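Local coordinates for CHAD domain protein (Streptomyces chartreusis, PDB 6RN5), which is of unknown cellular function but probably binds polyphosphate through its all-helical CHAD domain and also binds copper ions, at residues R68-L73 with G87-L92; L92-G97 with S200-A205; H278-L283 with Q312-H317; L308-A313 with F360-A365. One frame throughout, in Å; residues are numbered along the deposited sequence.

Contact 1: R68-L73 with G87-L92. With SO4 (sulfate ion), chain G.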
loop_
_atom_site.group_PDB
_atom_site.type_symbol
_atom_site.label_atom_id
_atom_site.label_comp_id
_atom_site.label_asym_id
_atom_site.label_seq_id
_atom_site.Cartn_x
_atom_site.Cartn_y
_atom_site.Cartn_z
ATOM N N ARG A 68 -16.068 32.513 3.905
ATOM C CA ARG A 68 -15.528 33.476 4.869
ATOM C C ARG A 68 -16.587 34.171 5.715
ATOM O O ARG A 68 -16.335 34.489 6.865
ATOM C CB ARG A 68 -14.652 34.520 4.210
ATOM C CG ARG A 68 -13.337 33.961 3.790
ATOM C CD ARG A 68 -12.644 34.818 2.721
ATOM N NE ARG A 68 -11.253 34.441 2.679
ATOM C CZ ARG A 68 -10.769 33.399 2.028
ATOM N NH1 ARG A 68 -11.553 32.604 1.327
ATOM N NH2 ARG A 68 -9.467 33.150 2.065
ATOM N N ILE A 69 -17.730 34.477 5.126
ATOM C CA ILE A 69 -18.758 35.181 5.854
ATOM C C ILE A 69 -19.334 34.215 6.904
ATOM O O ILE A 69 -19.507 34.566 8.082
ATOM C CB ILE A 69 -19.823 35.668 4.879
ATOM C CG1 ILE A 69 -19.228 36.744 3.976
ATOM C CG2 ILE A 69 -21.011 36.217 5.606
ATOM C CD1 ILE A 69 -20.144 37.181 2.836
ATOM N N SER A 70 -19.562 32.982 6.471
ATOM C CA SER A 70 -20.139 31.988 7.310
ATOM C C SER A 70 -19.209 31.720 8.504
ATOM O O SER A 70 -19.656 31.659 9.662
ATOM C CB SER A 70 -20.439 30.733 6.476
ATOM O OG SER A 70 -21.271 29.884 7.204
ATOM N N ALA A 71 -17.915 31.622 8.236
ATOM C CA ALA A 71 -16.925 31.452 9.304
ATOM C C ALA A 71 -16.930 32.605 10.304
ATOM O O ALA A 71 -16.887 32.409 11.525
ATOM C CB ALA A 71 -15.521 31.294 8.719
ATOM N N THR A 72 -16.955 33.806 9.771
ATOM C CA THR A 72 -16.900 35.017 10.563
ATOM C C THR A 72 -18.103 35.092 11.505
ATOM O O THR A 72 -17.962 35.448 12.674
ATOM C CB THR A 72 -16.841 36.217 9.643
ATOM O OG1 THR A 72 -15.636 36.131 8.871
ATOM C CG2 THR A 72 -16.804 37.506 10.411
ATOM N N LEU A 73 -19.267 34.727 10.988
ATOM C CA LEU A 73 -20.495 34.740 11.763
ATOM C C LEU A 73 -20.461 33.664 12.852
ATOM O O LEU A 73 -21.262 33.689 13.738
ATOM C CB LEU A 73 -21.717 34.577 10.853
ATOM C CG LEU A 73 -22.329 35.904 10.357
ATOM C CD1 LEU A 73 -21.325 36.850 9.751
ATOM C CD2 LEU A 73 -23.427 35.637 9.349
ATOM N N GLY A 87 -29.854 32.792 11.085
ATOM C CA GLY A 87 -30.510 32.803 9.775
ATOM C C GLY A 87 -29.502 32.749 8.604
ATOM O O GLY A 87 -29.698 31.982 7.664
ATOM N N MET A 88 -28.414 33.516 8.683
ATOM C CA MET A 88 -27.427 33.586 7.584
ATOM C C MET A 88 -26.640 32.299 7.382
ATOM O O MET A 88 -26.428 31.886 6.246
ATOM C CB MET A 88 -26.417 34.701 7.828
ATOM C CG MET A 88 -26.987 36.108 7.920
ATOM S SD MET A 88 -27.512 36.662 6.301
ATOM C CE MET A 88 -25.957 37.047 5.505
ATOM N N ARG A 89 -26.206 31.659 8.473
ATOM C CA ARG A 89 -25.139 30.618 8.368
ATOM C C ARG A 89 -25.508 29.385 7.543
ATOM O O ARG A 89 -24.771 29.026 6.632
ATOM C CB ARG A 89 -24.622 30.159 9.762
ATOM C CG ARG A 89 -23.646 31.119 10.473
ATOM C CD ARG A 89 -22.883 30.421 11.614
ATOM N NE ARG A 89 -21.705 29.708 11.085
ATOM C CZ ARG A 89 -21.510 28.377 11.067
ATOM N NH1 ARG A 89 -22.411 27.528 11.566
ATOM N NH2 ARG A 89 -20.386 27.882 10.536
ATOM N N PRO A 90 -26.624 28.715 7.874
ATOM C CA PRO A 90 -27.031 27.556 7.050
ATOM C C PRO A 90 -27.336 27.925 5.600
ATOM O O PRO A 90 -27.099 27.128 4.706
ATOM C CB PRO A 90 -28.313 27.068 7.735
ATOM C CG PRO A 90 -28.862 28.281 8.425
ATOM C CD PRO A 90 -27.647 29.035 8.896
ATOM N N GLU A 91 -27.817 29.142 5.363
ATOM C CA GLU A 91 -28.129 29.548 4.005
ATOM C C GLU A 91 -26.852 29.723 3.245
ATOM O O GLU A 91 -26.715 29.252 2.133
ATOM C CB GLU A 91 -28.954 30.816 4.006
ATOM C CG GLU A 91 -30.365 30.607 4.483
ATOM C CD GLU A 91 -31.043 29.465 3.735
ATOM O OE1 GLU A 91 -31.543 29.636 2.597
ATOM O OE2 GLU A 91 -31.061 28.368 4.280
ATOM N N LEU A 92 -25.888 30.383 3.870
ATOM C CA LEU A 92 -24.560 30.484 3.306
ATOM C C LEU A 92 -23.888 29.124 3.102
ATOM O O LEU A 92 -23.197 28.919 2.109
ATOM C CB LEU A 92 -23.684 31.340 4.207
ATOM C CG LEU A 92 -24.027 32.833 4.204
ATOM C CD1 LEU A 92 -23.367 33.543 5.373
ATOM C CD2 LEU A 92 -23.631 33.457 2.859
HETATM S S SO4 G . -9.178 29.546 0.873
HETATM O O1 SO4 G . -10.449 30.069 0.413
HETATM O O2 SO4 G . -8.226 30.681 0.885
HETATM O O3 SO4 G . -8.674 28.498 -0.021
HETATM O O4 SO4 G . -9.401 28.922 2.202
#
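Ser70 and Arg89 meet inside a helical hairpin of the CHAD domain, formed by the consecutive helices 56-75 and 82-120; segments 68-73 and 87-92 run roughly antiparallel, at 145°. The small side chain of Ser70 lets the backbones approach: its CB lies 4.0 Å from Leu92 CB. The carbonyl of Ser70 receives the one hydrogen bond between the two segments, from Arg89 NE to Ser70 O over 3.2 Å. This bond is nearly straight and lies in the guanidinium plane, although NE stands above the plane of the carbonyl. The bend at chi3 (84°) helps bring the guanidinium to the oxygen, while Arg89 CG rests against Leu73 CB. An alanine in place of Arg89 would probably leave Ser70 O without this donor and uncover Leu73 CB. Apolar side chains fill the buried flank. Leu92 CD1 packs on Ile69 CG2 at 3.6 Å, the two side chains crossing at about a right angle, and Leu73 CD2 presses tightly on Met88 CB at 3.5 Å. Arg68 points elsewhere, its NH2 in a salt bridge with Glu292 and its NH1 and NH2 gripping a sulfate, probably from the crystallisation liquor, that Arg64, Arg67 and Arg288 also bind. This is a CHAD helical hairpin with an apolar seam, whose first helix builds, with helix 274-295, a basic anion site consistent with polyphosphate binding by the domain.

Contact 2: L92-G97 with S200-A205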
loop_
_atom_site.group_PDB
_atom_site.type_symbol
_atom_site.label_atom_id
_atom_site.label_comp_id
_atom_site.label_asym_id
_atom_site.label_seq_id
_atom_site.Cartn_x
_atom_site.Cartn_y
_atom_site.Cartn_z
ATOM N N LEU A 92 -25.888 30.383 3.870
ATOM C CA LEU A 92 -24.560 30.484 3.306
ATOM C C LEU A 92 -23.888 29.124 3.102
ATOM O O LEU A 92 -23.197 28.919 2.109
ATOM C CB LEU A 92 -23.684 31.340 4.207
ATOM C CG LEU A 92 -24.027 32.833 4.204
ATOM C CD1 LEU A 92 -23.367 33.543 5.373
ATOM C CD2 LEU A 92 -23.631 33.457 2.859
ATOM N N ALA A 93 -24.082 28.219 4.054
ATOM C CA ALA A 93 -23.558 26.854 3.931
ATOM C C ALA A 93 -24.223 26.129 2.746
ATOM O O ALA A 93 -23.550 25.457 1.929
ATOM C CB ALA A 93 -23.804 26.083 5.221
ATOM N N TRP A 94 -25.543 26.261 2.660
ATOM C CA TRP A 94 -26.248 25.732 1.510
ATOM C C TRP A 94 -25.632 26.316 0.208
ATOM O O TRP A 94 -25.385 25.607 -0.740
ATOM C CB TRP A 94 -27.748 25.980 1.626
ATOM C CG TRP A 94 -28.467 25.630 0.358
ATOM C CD1 TRP A 94 -28.736 24.375 -0.110
ATOM C CD2 TRP A 94 -28.985 26.545 -0.622
ATOM N NE1 TRP A 94 -29.357 24.455 -1.337
ATOM C CE2 TRP A 94 -29.541 25.773 -1.663
ATOM C CE3 TRP A 94 -29.019 27.936 -0.727
ATOM C CZ2 TRP A 94 -30.135 26.356 -2.795
ATOM C CZ3 TRP A 94 -29.609 28.513 -1.843
ATOM C CH2 TRP A 94 -30.158 27.734 -2.857
ATOM N N VAL A 95 -25.316 27.594 0.179
ATOM C CA VAL A 95 -24.784 28.163 -1.047
ATOM C C VAL A 95 -23.412 27.583 -1.384
ATOM O O VAL A 95 -23.136 27.223 -2.553
ATOM C CB VAL A 95 -24.654 29.700 -0.960
ATOM C CG1 VAL A 95 -23.820 30.236 -2.128
ATOM C CG2 VAL A 95 -26.027 30.377 -0.905
ATOM N N SER A 96 -22.492 27.610 -0.415
ATOM C CA SER A 96 -21.107 27.239 -0.726
ATOM C C SER A 96 -21.016 25.732 -1.066
ATOM O O SER A 96 -20.272 25.354 -1.971
ATOM C CB SER A 96 -20.160 27.617 0.406
ATOM O OG SER A 96 -20.518 26.873 1.527
ATOM N N GLY A 97 -21.796 24.914 -0.375
ATOM C CA GLY A 97 -21.881 23.455 -0.666
ATOM C C GLY A 97 -22.485 23.126 -2.042
ATOM O O GLY A 97 -21.969 22.290 -2.779
ATOM N N SER A 200 -32.957 30.294 -7.965
ATOM C CA SER A 200 -34.084 30.033 -7.056
ATOM C C SER A 200 -34.348 31.190 -6.134
ATOM O O SER A 200 -33.502 32.058 -5.935
ATOM C CB SER A 200 -33.827 28.791 -6.168
ATOM O OG SER A 200 -32.698 28.986 -5.325
ATOM N N SER A 201 -35.522 31.163 -5.527
ATOM C CA SER A 201 -35.919 32.222 -4.663
ATOM C C SER A 201 -35.135 32.079 -3.345
ATOM O O SER A 201 -34.787 33.057 -2.722
ATOM C CB SER A 201 -37.440 32.201 -4.499
ATOM O OG SER A 201 -37.753 31.172 -3.614
ATOM N N ARG A 202 -34.742 30.866 -2.996
ATOM C CA ARG A 202 -33.902 30.664 -1.818
ATOM C C ARG A 202 -32.583 31.358 -1.965
ATOM O O ARG A 202 -32.137 32.051 -1.075
ATOM C CB ARG A 202 -33.620 29.197 -1.600
ATOM C CG ARG A 202 -33.138 28.922 -0.188
ATOM C CD ARG A 202 -32.735 27.466 -0.060
ATOM N NE ARG A 202 -32.030 27.216 1.177
ATOM C CZ ARG A 202 -31.571 26.028 1.583
ATOM N NH1 ARG A 202 -31.732 24.935 0.849
ATOM N NH2 ARG A 202 -30.945 25.936 2.746
ATOM N N PHE A 203 -31.952 31.166 -3.105
ATOM C CA PHE A 203 -30.717 31.825 -3.350
ATOM C C PHE A 203 -30.837 33.332 -3.368
ATOM O O PHE A 203 -29.987 34.025 -2.843
ATOM C CB PHE A 203 -30.136 31.399 -4.674
ATOM C CG PHE A 203 -28.806 32.019 -4.959
ATOM C CD1 PHE A 203 -27.643 31.428 -4.505
ATOM C CD2 PHE A 203 -28.711 33.171 -5.670
ATOM C CE1 PHE A 203 -26.402 32.005 -4.752
ATOM C CE2 PHE A 203 -27.473 33.743 -5.940
ATOM C CZ PHE A 203 -26.324 33.160 -5.471
ATOM N N HIS A 204 -31.843 33.840 -4.049
ATOM C CA HIS A 204 -32.061 35.278 -4.118
ATOM C C HIS A 204 -32.209 35.921 -2.725
ATOM O O HIS A 204 -31.690 36.998 -2.483
ATOM C CB HIS A 204 -33.302 35.532 -4.975
ATOM C CG HIS A 204 -33.776 36.942 -4.973
ATOM N ND1 HIS A 204 -33.162 37.937 -5.718
ATOM C CD2 HIS A 204 -34.821 37.530 -4.330
ATOM C CE1 HIS A 204 -33.813 39.075 -5.532
ATOM N NE2 HIS A 204 -34.837 38.845 -4.716
ATOM N N ALA A 205 -32.908 35.251 -1.814
ATOM C CA ALA A 205 -33.139 35.812 -0.500
ATOM C C ALA A 205 -31.799 35.937 0.235
ATOM O O ALA A 205 -31.530 36.974 0.848
ATOM C CB ALA A 205 -34.085 34.918 0.299
#
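Trp94 and Arg202 lie where segment 92-97 and segment 201-205, the start of helix 201-213, cross at -117°, with axes 10.6 Å apart, a spacing that leaves room for large side chains between them. Arg202 spreads over one face of the indole. Its CG is anti to the backbone N (chi1 -162°) and the chain beyond runs extended, so that two kinds of contact follow one another across the ring. Arg202 CD sits over the six-membered ring of Trp94 in a CH-pi contact, 3.6 Å from its centroid. The guanidinium then stacks nearly parallel, planes at 11°, with Arg202 CZ 3.5 Å from the centroid of the Trp94 five-membered ring. Outside the two segments, Glu91 forms a salt bridge with Arg202 NE and so helps fix the cation in position. At the indole edge, Trp94 CH2 is 3.8 Å from Ser200 OG, the N-cap oxygen that accepts from Phe203 N at 3.2 Å and is also hydrogen-bonded to Ala197 O. On the buried side Val95 CG2 meets Phe203 CD1 at 4.1 Å. The cation-pi stack implies that the contact probably sets the arginine's position rather than its charge state, the indole face and the Glu91 carboxylate both stabilising the cation.

Contact 3: H278-L283 with Q312-H317. With SO4 (sulfate ion), chain F.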
loop_
_atom_site.group_PDB
_atom_site.type_symbol
_atom_site.label_atom_id
_atom_site.label_comp_id
_atom_site.label_asym_id
_atom_site.label_seq_id
_atom_site.Cartn_x
_atom_site.Cartn_y
_atom_site.Cartn_z
ATOM N N HIS A 278 -11.272 15.376 9.647
ATOM C CA HIS A 278 -12.093 16.290 8.866
ATOM C C HIS A 278 -12.642 17.412 9.697
ATOM O O HIS A 278 -12.799 18.536 9.189
ATOM C CB HIS A 278 -13.189 15.550 8.104
ATOM C CG HIS A 278 -12.632 14.651 7.037
ATOM N ND1 HIS A 278 -13.355 13.630 6.452
ATOM C CD2 HIS A 278 -11.388 14.583 6.504
ATOM C CE1 HIS A 278 -12.591 13.001 5.577
ATOM N NE2 HIS A 278 -11.391 13.555 5.589
ATOM N N GLN A 279 -12.902 17.143 10.973
ATOM C CA GLN A 279 -13.239 18.238 11.903
ATOM C C GLN A 279 -12.070 19.203 12.122
ATOM O O GLN A 279 -12.225 20.404 12.100
ATOM C CB GLN A 279 -13.726 17.664 13.240
ATOM C CG GLN A 279 -14.361 18.702 14.149
ATOM C CD GLN A 279 -15.456 19.495 13.434
ATOM O OE1 GLN A 279 -16.181 18.960 12.569
ATOM N NE2 GLN A 279 -15.586 20.766 13.791
ATOM N N VAL A 280 -10.889 18.679 12.324
ATOM C CA VAL A 280 -9.726 19.521 12.367
ATOM C C VAL A 280 -9.542 20.344 11.079
ATOM O O VAL A 280 -9.189 21.512 11.161
ATOM C CB VAL A 280 -8.490 18.700 12.740
ATOM C CG1 VAL A 280 -7.189 19.400 12.393
ATOM C CG2 VAL A 280 -8.550 18.388 14.233
ATOM N N ARG A 281 -9.817 19.769 9.918
ATOM C CA ARG A 281 -9.743 20.531 8.646
ATOM C C ARG A 281 -10.653 21.750 8.753
ATOM O O ARG A 281 -10.278 22.853 8.432
ATOM C CB ARG A 281 -10.235 19.694 7.471
ATOM C CG ARG A 281 -10.048 20.333 6.100
ATOM C CD ARG A 281 -10.512 19.414 4.970
ATOM N NE ARG A 281 -10.767 20.195 3.781
ATOM C CZ ARG A 281 -11.941 20.750 3.514
ATOM N NH1 ARG A 281 -12.981 20.558 4.312
ATOM N NH2 ARG A 281 -12.090 21.476 2.427
ATOM N N LEU A 282 -11.876 21.559 9.212
ATOM C CA LEU A 282 -12.776 22.721 9.349
ATOM C C LEU A 282 -12.314 23.734 10.402
ATOM O O LEU A 282 -12.459 24.928 10.176
ATOM C CB LEU A 282 -14.224 22.306 9.629
ATOM C CG LEU A 282 -14.866 21.424 8.561
ATOM C CD1 LEU A 282 -16.201 20.900 9.057
ATOM C CD2 LEU A 282 -15.050 22.131 7.226
ATOM N N LEU A 283 -11.772 23.253 11.534
ATOM C CA LEU A 283 -11.370 24.146 12.614
ATOM C C LEU A 283 -10.160 24.986 12.115
ATOM O O LEU A 283 -9.991 26.145 12.464
ATOM C CB LEU A 283 -11.011 23.369 13.880
ATOM C CG LEU A 283 -12.184 22.729 14.641
ATOM C CD1 LEU A 283 -11.735 21.667 15.639
ATOM C CD2 LEU A 283 -13.055 23.750 15.357
ATOM N N GLN A 312 -3.082 22.202 3.417
ATOM C CA GLN A 312 -2.945 21.403 2.199
ATOM C C GLN A 312 -3.016 19.926 2.528
ATOM O O GLN A 312 -3.668 19.195 1.848
ATOM C CB GLN A 312 -1.622 21.694 1.523
ATOM C CG GLN A 312 -1.517 23.117 0.991
ATOM C CD GLN A 312 -2.537 23.410 -0.083
ATOM O OE1 GLN A 312 -2.821 22.561 -0.922
ATOM N NE2 GLN A 312 -3.088 24.621 -0.077
ATOM N N ALA A 313 -2.327 19.503 3.573
ATOM C CA ALA A 313 -2.329 18.118 3.926
ATOM C C ALA A 313 -3.730 17.673 4.309
ATOM O O ALA A 313 -4.126 16.583 3.954
ATOM C CB ALA A 313 -1.376 17.877 5.054
ATOM N N LEU A 314 -4.497 18.514 5.005
ATOM C CA LEU A 314 -5.877 18.124 5.328
ATOM C C LEU A 314 -6.807 18.108 4.104
ATOM O O LEU A 314 -7.749 17.317 4.061
ATOM C CB LEU A 314 -6.467 18.995 6.409
ATOM C CG LEU A 314 -5.677 18.917 7.722
ATOM C CD1 LEU A 314 -6.191 19.911 8.770
ATOM C CD2 LEU A 314 -5.641 17.517 8.273
ATOM N N ASN A 315 -6.556 18.936 3.092
ATOM C CA ASN A 315 -7.345 18.804 1.846
ATOM C C ASN A 315 -7.042 17.486 1.109
ATOM O O ASN A 315 -7.926 16.885 0.522
ATOM C CB ASN A 315 -7.115 19.964 0.883
ATOM C CG ASN A 315 -7.688 21.289 1.368
ATOM O OD1 ASN A 315 -8.563 21.360 2.267
ATOM N ND2 ASN A 315 -7.200 22.361 0.764
ATOM N N ARG A 316 -5.803 17.045 1.122
ATOM C CA ARG A 316 -5.475 15.811 0.469
ATOM C C ARG A 316 -6.112 14.678 1.230
ATOM O O ARG A 316 -6.594 13.719 0.644
ATOM C CB ARG A 316 -3.958 15.663 0.330
ATOM C CG ARG A 316 -3.441 16.464 -0.880
ATOM C CD ARG A 316 -2.112 17.156 -0.644
ATOM N NE ARG A 316 -1.063 16.258 -0.157
ATOM C CZ ARG A 316 -0.149 16.562 0.777
ATOM N NH1 ARG A 316 -0.134 17.745 1.385
ATOM N NH2 ARG A 316 0.753 15.646 1.128
ATOM N N HIS A 317 -6.121 14.793 2.554
ATOM C CA HIS A 317 -6.762 13.803 3.409
ATOM C C HIS A 317 -8.231 13.616 3.004
ATOM O O HIS A 317 -8.719 12.527 2.810
ATOM C CB HIS A 317 -6.624 14.228 4.864
ATOM C CG HIS A 317 -7.143 13.227 5.845
ATOM N ND1 HIS A 317 -8.476 12.929 5.957
ATOM C CD2 HIS A 317 -6.511 12.457 6.753
ATOM C CE1 HIS A 317 -8.645 12.022 6.909
ATOM N NE2 HIS A 317 -7.473 11.721 7.412
HETATM S S SO4 F . -15.430 22.651 1.075
HETATM O O1 SO4 F . -16.257 23.895 1.121
HETATM O O2 SO4 F . -14.118 22.965 0.496
HETATM O O3 SO4 F . -15.234 22.045 2.452
HETATM O O4 SO4 F . -16.115 21.731 0.140
#
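Arg281 reaches across to Leu314 and Asn315, and its side chain carries the main polar link of the contact. Arg281 NE donates to Asn315 OD1 at 2.9 Å, with an N-H...O angle of 154° and the donor in the plane of the amide carbonyl. Because CG is anti to the backbone N (chi1 -173°) and the chain stays extended as far as NE, the methylenes slide past Leu314, the two side chains running in opposite directions, with Arg281 CG 3.8 Å from Leu314 CB. The end of the guanidinium holds a sulfate, probably from the crystallisation liquor: Arg281 NH1 bonds to O3 of the sulfate at 3.3 Å, while Arg281 NH2 bonds to both O2 and O3. A leucine in place of Arg281 would probably leave Asn315 OD1 without this donor and the sulfate without these three bonds. Deeper in, Leu314 CD1 packs on Val280 CG1 at 3.8 Å, aliphatic surfaces suited to the core side. A turn away, His278 and His317 meet with ring planes at 90°, and a weak hydrogen bond joins His278 NE2 to His317 ND1 at 3.0 Å. His317 is positioned by a second shell: Arg359 NE bonds to its NE2 and Trp277 stacks on its ring. A copper ion lies about 11 Å from the side chain of His278, which is thus outside the metal's coordination shell. Arg318 NH2 comes close to Arg281 NH2, and the like charges would probably repel unless an anion offset them. The chemistry implies a basic patch able to hold a tetrahedral anion, consistent with polyphosphate binding.

Contact 4: L308-A313 with F360-A365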
loop_
_atom_site.group_PDB
_atom_site.type_symbol
_atom_site.label_atom_id
_atom_site.label_comp_id
_atom_site.label_asym_id
_atom_site.label_seq_id
_atom_site.Cartn_x
_atom_site.Cartn_y
_atom_site.Cartn_z
ATOM N N LEU A 308 -0.455 26.960 6.078
ATOM C CA LEU A 308 -0.845 26.589 4.723
ATOM C C LEU A 308 -0.431 25.173 4.406
ATOM O O LEU A 308 -1.204 24.462 3.812
ATOM C CB LEU A 308 -0.342 27.604 3.702
ATOM C CG LEU A 308 -1.041 28.966 3.981
ATOM C CD1 LEU A 308 -0.281 30.127 3.332
ATOM C CD2 LEU A 308 -2.526 29.000 3.600
ATOM N N SER A 309 0.746 24.735 4.845
ATOM C CA SER A 309 1.113 23.358 4.646
ATOM C C SER A 309 0.164 22.393 5.398
ATOM O O SER A 309 -0.243 21.366 4.865
ATOM C CB SER A 309 2.544 23.109 5.090
ATOM O OG SER A 309 2.851 21.714 4.916
ATOM N N ALA A 310 -0.200 22.715 6.630
ATOM C CA ALA A 310 -1.122 21.851 7.394
ATOM C C ALA A 310 -2.432 21.744 6.677
ATOM O O ALA A 310 -3.023 20.668 6.580
ATOM C CB ALA A 310 -1.361 22.400 8.789
ATOM N N GLY A 311 -2.891 22.881 6.184
ATOM C CA GLY A 311 -4.154 22.956 5.475
ATOM C C GLY A 311 -4.181 22.177 4.164
ATOM O O GLY A 311 -5.164 21.542 3.851
ATOM N N GLN A 312 -3.082 22.202 3.417
ATOM C CA GLN A 312 -2.945 21.403 2.199
ATOM C C GLN A 312 -3.016 19.926 2.528
ATOM O O GLN A 312 -3.668 19.195 1.848
ATOM C CB GLN A 312 -1.622 21.694 1.523
ATOM C CG GLN A 312 -1.517 23.117 0.991
ATOM C CD GLN A 312 -2.537 23.410 -0.083
ATOM O OE1 GLN A 312 -2.821 22.561 -0.922
ATOM N NE2 GLN A 312 -3.088 24.621 -0.077
ATOM N N ALA A 313 -2.327 19.503 3.573
ATOM C CA ALA A 313 -2.329 18.118 3.926
ATOM C C ALA A 313 -3.730 17.673 4.309
ATOM O O ALA A 313 -4.126 16.583 3.954
ATOM C CB ALA A 313 -1.376 17.877 5.054
ATOM N N PHE A 360 0.254 11.925 8.235
ATOM C CA PHE A 360 1.652 12.122 8.572
ATOM C C PHE A 360 2.176 13.519 8.132
ATOM O O PHE A 360 2.841 14.218 8.906
ATOM C CB PHE A 360 2.486 10.988 7.961
ATOM C CG PHE A 360 3.953 11.024 8.332
ATOM C CD1 PHE A 360 4.364 10.680 9.614
ATOM C CD2 PHE A 360 4.920 11.376 7.386
ATOM C CE1 PHE A 360 5.714 10.699 9.961
ATOM C CE2 PHE A 360 6.271 11.413 7.730
ATOM C CZ PHE A 360 6.667 11.071 9.027
ATOM N N ALA A 361 1.872 13.924 6.906
ATOM C CA ALA A 361 2.267 15.239 6.442
ATOM C C ALA A 361 1.703 16.349 7.360
ATOM O O ALA A 361 2.422 17.286 7.744
ATOM C CB ALA A 361 1.855 15.450 4.987
ATOM N N PHE A 362 0.438 16.233 7.745
ATOM C CA PHE A 362 -0.148 17.235 8.611
ATOM C C PHE A 362 0.647 17.287 9.907
ATOM O O PHE A 362 1.043 18.356 10.367
ATOM C CB PHE A 362 -1.593 16.911 8.966
ATOM C CG PHE A 362 -2.136 17.760 10.078
ATOM C CD1 PHE A 362 -2.668 19.021 9.817
ATOM C CD2 PHE A 362 -2.099 17.310 11.409
ATOM C CE1 PHE A 362 -3.144 19.823 10.859
ATOM C CE2 PHE A 362 -2.618 18.093 12.451
ATOM C CZ PHE A 362 -3.123 19.350 12.181
ATOM N N GLN A 363 0.841 16.119 10.500
ATOM C CA GLN A 363 1.600 16.002 11.747
ATOM C C GLN A 363 2.997 16.639 11.703
ATOM O O GLN A 363 3.367 17.358 12.607
ATOM C CB GLN A 363 1.728 14.546 12.149
ATOM C CG GLN A 363 2.108 14.364 13.609
ATOM C CD GLN A 363 2.440 12.920 13.932
ATOM O OE1 GLN A 363 1.629 12.205 14.524
ATOM N NE2 GLN A 363 3.621 12.476 13.518
ATOM N N GLN A 364 3.750 16.406 10.643
ATOM C CA GLN A 364 5.074 17.005 10.503
ATOM C C GLN A 364 4.994 18.504 10.368
ATOM O O GLN A 364 5.817 19.225 10.935
ATOM C CB GLN A 364 5.808 16.445 9.279
ATOM C CG GLN A 364 5.927 14.936 9.274
ATOM C CD GLN A 364 6.612 14.430 10.496
ATOM O OE1 GLN A 364 5.987 13.821 11.374
ATOM N NE2 GLN A 364 7.907 14.706 10.590
ATOM N N ALA A 365 4.031 18.972 9.587
ATOM C CA ALA A 365 3.822 20.389 9.420
ATOM C C ALA A 365 3.367 21.045 10.726
ATOM O O ALA A 365 3.793 22.164 11.061
ATOM C CB ALA A 365 2.803 20.643 8.338
#
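Phe362 turns the edge of its ring toward Ala310, and this edge-on approach organises the contact. The first torsion sets Phe362 CG anti to the backbone N (chi1 168°), and the ring beyond it meets Ala310 through CD1 and CE1. Ala310 O lies near the plane of the ring, at its edge, 3.6 Å from Phe362 CD1, where the slightly positive C-H edge would probably suit a carbonyl oxygen. The neighbouring rim atom, Phe362 CE1, touches Ala310 CB at 3.8 Å. The methyl of Ala310 is small enough to sit against the ring edge. One turn along, Ala313 CB points across the interface and sits 3.6 Å from Phe362 N; it also meets Ala361 CB at 4.0 Å, methyl against methyl. Ala365 supplies the matching methyl at the other end. Its CB points toward helix 308-313 and lies 3.6 Å from Ser309 OG, which extends anti to its own backbone N on the more exposed side. Ser309, Ala313, Ala361 and Ala365 all point across, and such short side chains let the segment axes come within 8.2 Å of each other. The two segments run nearly antiparallel, at 168°. The interface is held by packing. Around it, helix 274-295 supplies Leu284 against Ala310 and Val280 against Phe362, while Trp366 meets the Phe362 ring. Helices 305-331 and 338-366 thus lie side by side, with helix 274-295 packed across the Phe362 side of the pair.

In the fold
Contacts 1, 2 and 3 follow in series along an all-helical chain, and contact 4 begins on the stretch where contact 3 ends. They fall into two linked pairs. Contacts 1 and 2 share helix 82-120, and their centres are 11 Å apart; Leu92 belongs to both, and the Glu91-Arg202 salt bridge ties them. Contacts 3 and 4 share helix 305-331, with centres 9 Å apart and Leu314 packed on Phe362 between them. Contacts 2 and 4 lie about 32 Å apart, centre to centre, on opposite sides of the chain's centre. Helix 82-120 therefore joins helices 56-75 and 201-213, while helix 305-331 joins 274-295 and 338-366, in two regions of one helical body.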